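Local coordinates for protein cellulase CEL9M (Clostridium cellulolyticum, PDB 1IA6) that probably hydrolyses internal beta-1,4-glucosidic linkages in cellulose and related beta-glucans, as a family 9 glycoside hydrolase with bound zinc and calcium ions, at residues 2-7 / 336-341. Numbering follows the deposited sequence. Where two conformers were deposited one is given.
Sequences GTHDYS and QVDYIL. With NI (nickel (II) ion), chain D.
Y6 and D338 make the one direct hydrogen bond between the two segments: Y6 OH donates to D338 OD1 at 2.6 Å, and OD1 accepts through its syn lone pair. Y6 CG lies anti to its carbonyl carbon (chi1 -58°), on the side of helix 327-341. Carboxylate and phenol ring lie nearly coplanar, 16° apart, with OD1 at the ring edge. The other oxygen, OD2, takes a hydrogen bond of 3.0 Å from a water and forms a salt bridge with K334.

That water also binds the nickel ion, as does H4 through NE2 at 2.1 Å; A1 O and D343 OD2 are further ligands. D338 is thus second-shell. Its carboxylate stacks on the H4 imidazole, planes 25° apart, with OD1 3.4 Å from CD2.

Beyond the carboxylate, on the Y6 CD1/CE1 side, the contact is apolar. Y6 CE1 rests 3.5 Å from L341 CD1, the two side chains crossing at about a right angle, and 3.7 Å from V337 CG1. H4 CB sits over one Y6 face, toward the rim.

D5 N-caps helix 6-15, and the whole ties the N-terminal segment to helix 327-341 of the (alpha/alpha)6 barrel of glycoside hydrolase family 9 at a peripheral nickel site.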
ATOM      1  N   GLY A   2       0.798 -13.876 -25.739  1.00 26.46           N
ATOM      2  CA  GLY A   2       2.125 -13.523 -26.207  1.00 27.23           C
ATOM      3  C   GLY A   2       2.559 -12.136 -25.770  1.00 27.78           C
ATOM      4  O   GLY A   2       3.726 -11.918 -25.441  1.00 27.03           O
ATOM      5  N   THR A   3       1.619 -11.195 -25.767  1.00 27.62           N
ATOM      6  CA  THR A   3       1.914  -9.824 -25.368  1.00 27.97           C
ATOM      7  C   THR A   3       0.857  -9.293 -24.402  1.00 26.83           C
ATOM      8  O   THR A   3      -0.309  -9.682 -24.470  1.00 26.81           O
ATOM      9  CB  THR A   3       1.979  -8.898 -26.597  1.00 29.20           C
ATOM     10  OG1 THR A   3       2.374  -7.584 -26.184  1.00 33.21           O
ATOM     11  CG2 THR A   3       0.623  -8.826 -27.285  1.00 29.10           C
ATOM     12  N   HIS A   4       1.274  -8.409 -23.501  1.00 25.43           N
ATOM     13  CA  HIS A   4       0.371  -7.823 -22.513  1.00 23.70           C
ATOM     14  C   HIS A   4       0.520  -6.307 -22.466  1.00 21.93           C
ATOM     15  O   HIS A   4       1.600  -5.771 -22.715  1.00 20.07           O
ATOM     16  CB  HIS A   4       0.659  -8.413 -21.129  1.00 23.85           C
ATOM     17  CG  HIS A   4       0.220  -9.836 -20.977  1.00 23.49           C
ATOM     18  ND1 HIS A   4      -1.092 -10.189 -20.742  1.00 23.46           N
ATOM     19  CD2 HIS A   4       0.913 -10.997 -21.063  1.00 23.77           C
ATOM     20  CE1 HIS A   4      -1.188 -11.506 -20.691  1.00 23.97           C
ATOM     21  NE2 HIS A   4       0.013 -12.020 -20.883  1.00 23.01           N
ATOM     22  N   ASP A   5      -0.573  -5.617 -22.149  1.00 20.34           N
ATOM     23  CA  ASP A   5      -0.558  -4.159 -22.068  1.00 18.66           C
ATOM     24  C   ASP A   5      -0.317  -3.718 -20.626  1.00 17.94           C
ATOM     25  O   ASP A   5      -1.258  -3.386 -19.902  1.00 18.43           O
ATOM     26  CB  ASP A   5      -1.891  -3.591 -22.569  1.00 20.13           C
ATOM     27  CG  ASP A   5      -1.874  -2.075 -22.695  1.00 20.48           C
ATOM     28  OD1 ASP A   5      -0.836  -1.452 -22.382  1.00 19.53           O
ATOM     29  OD2 ASP A   5      -2.904  -1.505 -23.111  1.00 21.52           O
ATOM     30  N   TYR A   6       0.948  -3.718 -20.215  1.00 16.59           N
ATOM     31  CA  TYR A   6       1.311  -3.323 -18.855  1.00 15.80           C
ATOM     32  C   TYR A   6       1.120  -1.826 -18.631  1.00 15.42           C
ATOM     33  O   TYR A   6       0.868  -1.389 -17.512  1.00 15.03           O
ATOM     34  CB  TYR A   6       2.770  -3.682 -18.565  1.00 15.21           C
ATOM     35  CG  TYR A   6       3.089  -5.154 -18.715  1.00 16.32           C
ATOM     36  CD1 TYR A   6       2.488  -6.107 -17.896  1.00 15.89           C
ATOM     37  CD2 TYR A   6       3.985  -5.591 -19.686  1.00 17.75           C
ATOM     38  CE1 TYR A   6       2.772  -7.466 -18.046  1.00 16.15           C
ATOM     39  CE2 TYR A   6       4.276  -6.943 -19.844  1.00 17.53           C
ATOM     40  CZ  TYR A   6       3.667  -7.873 -19.023  1.00 17.40           C
ATOM     41  OH  TYR A   6       3.941  -9.209 -19.194  1.00 14.84           O
ATOM     42  N   SER A   7       1.245  -1.052 -19.704  0.50 15.67           N
ATOM     43  CA  SER A   7       1.092   0.396 -19.637  0.50 17.04           C
ATOM     44  C   SER A   7      -0.303   0.815 -19.178  0.50 16.12           C
ATOM     45  O   SER A   7      -0.445   1.647 -18.277  0.50 15.63           O
ATOM     46  CB  SER A   7       1.382   1.010 -21.010  0.50 18.27           C
ATOM     47  OG  SER A   7       1.265   2.420 -20.973  0.50 22.95           O
ATOM     48  N   GLN A 336       3.406 -14.130 -12.379  1.00 10.31           N
ATOM     49  CA  GLN A 336       2.418 -13.654 -11.415  1.00  9.54           C
ATOM     50  C   GLN A 336       1.654 -12.466 -11.978  1.00  9.55           C
ATOM     51  O   GLN A 336       0.432 -12.386 -11.856  1.00  8.64           O
ATOM     52  CB  GLN A 336       3.093 -13.261 -10.101  1.00  8.83           C
ATOM     53  CG  GLN A 336       3.889 -14.392  -9.485  1.00 10.40           C
ATOM     54  CD  GLN A 336       3.096 -15.684  -9.432  1.00 11.80           C
ATOM     55  OE1 GLN A 336       2.115 -15.800  -8.692  1.00 11.05           O
ATOM     56  NE2 GLN A 336       3.508 -16.658 -10.231  1.00 11.98           N
ATOM     57  N   VAL A 337       2.378 -11.540 -12.598  1.00  9.95           N
ATOM     58  CA  VAL A 337       1.743 -10.367 -13.181  1.00 10.98           C
ATOM     59  C   VAL A 337       0.805 -10.764 -14.312  1.00 10.99           C
ATOM     60  O   VAL A 337      -0.339 -10.311 -14.368  1.00 10.63           O
ATOM     61  CB  VAL A 337       2.784  -9.379 -13.745  1.00 11.46           C
ATOM     62  CG1 VAL A 337       2.081  -8.234 -14.451  1.00 12.75           C
ATOM     63  CG2 VAL A 337       3.654  -8.846 -12.623  1.00 12.62           C
ATOM     64  N   ASP A 338       1.287 -11.614 -15.214  1.00 11.63           N
ATOM     65  CA  ASP A 338       0.465 -12.043 -16.341  1.00 11.87           C
ATOM     66  C   ASP A 338      -0.781 -12.792 -15.884  1.00 11.48           C
ATOM     67  O   ASP A 338      -1.828 -12.707 -16.524  1.00 11.00           O
ATOM     68  CB  ASP A 338       1.283 -12.908 -17.307  1.00 12.39           C
ATOM     69  CG  ASP A 338       2.364 -12.112 -18.022  1.00 14.55           C
ATOM     70  OD1 ASP A 338       2.329 -10.865 -17.953  1.00 15.45           O
ATOM     71  OD2 ASP A 338       3.243 -12.727 -18.658  1.00 14.20           O
ATOM     72  N   TYR A 339      -0.670 -13.515 -14.773  1.00 10.92           N
ATOM     73  CA  TYR A 339      -1.809 -14.251 -14.232  1.00 10.35           C
ATOM     74  C   TYR A 339      -2.881 -13.247 -13.814  1.00 10.64           C
ATOM     75  O   TYR A 339      -4.063 -13.415 -14.121  1.00  9.89           O
ATOM     76  CB  TYR A 339      -1.366 -15.095 -13.032  1.00 10.31           C
ATOM     77  CG  TYR A 339      -2.462 -15.944 -12.421  1.00  9.72           C
ATOM     78  CD1 TYR A 339      -3.450 -15.372 -11.619  1.00 11.09           C
ATOM     79  CD2 TYR A 339      -2.510 -17.321 -12.642  1.00 12.55           C
ATOM     80  CE1 TYR A 339      -4.458 -16.149 -11.048  1.00 11.44           C
ATOM     81  CE2 TYR A 339      -3.514 -18.111 -12.076  1.00 11.09           C
ATOM     82  CZ  TYR A 339      -4.484 -17.518 -11.281  1.00 12.03           C
ATOM     83  OH  TYR A 339      -5.478 -18.286 -10.714  1.00 12.01           O
ATOM     84  N   ILE A 340      -2.453 -12.194 -13.125  1.00  9.65           N
ATOM     85  CA  ILE A 340      -3.354 -11.146 -12.663  1.00  9.94           C
ATOM     86  C   ILE A 340      -4.052 -10.449 -13.833  1.00  9.86           C
ATOM     87  O   ILE A 340      -5.237 -10.128 -13.757  1.00  9.83           O
ATOM     88  CB  ILE A 340      -2.571 -10.100 -11.821  1.00 11.01           C
ATOM     89  CG1 ILE A 340      -2.156 -10.729 -10.489  1.00 10.94           C
ATOM     90  CG2 ILE A 340      -3.414  -8.842 -11.601  1.00 11.01           C
ATOM     91  CD1 ILE A 340      -1.190  -9.888  -9.679  1.00 13.65           C
ATOM     92  N   LEU A 341      -3.314 -10.233 -14.920  1.00  9.04           N
ATOM     93  CA  LEU A 341      -3.854  -9.561 -16.095  1.00 10.60           C
ATOM     94  C   LEU A 341      -4.801 -10.396 -16.958  1.00 12.43           C
ATOM     95  O   LEU A 341      -5.470  -9.855 -17.842  1.00 12.27           O
ATOM     96  CB  LEU A 341      -2.708  -9.027 -16.961  1.00 12.53           C
ATOM     97  CG  LEU A 341      -1.819  -7.975 -16.290  1.00 14.06           C
ATOM     98  CD1 LEU A 341      -0.676  -7.586 -17.220  1.00 16.89           C
ATOM     99  CD2 LEU A 341      -2.652  -6.759 -15.930  1.00 16.37           C
TER
HETATM  100 NI    NI D1265       0.399 -14.010 -21.455  1.00 24.71          NI
HETATM  101  O   HOH W   1       2.389 -14.455 -20.949  1.00 35.87           O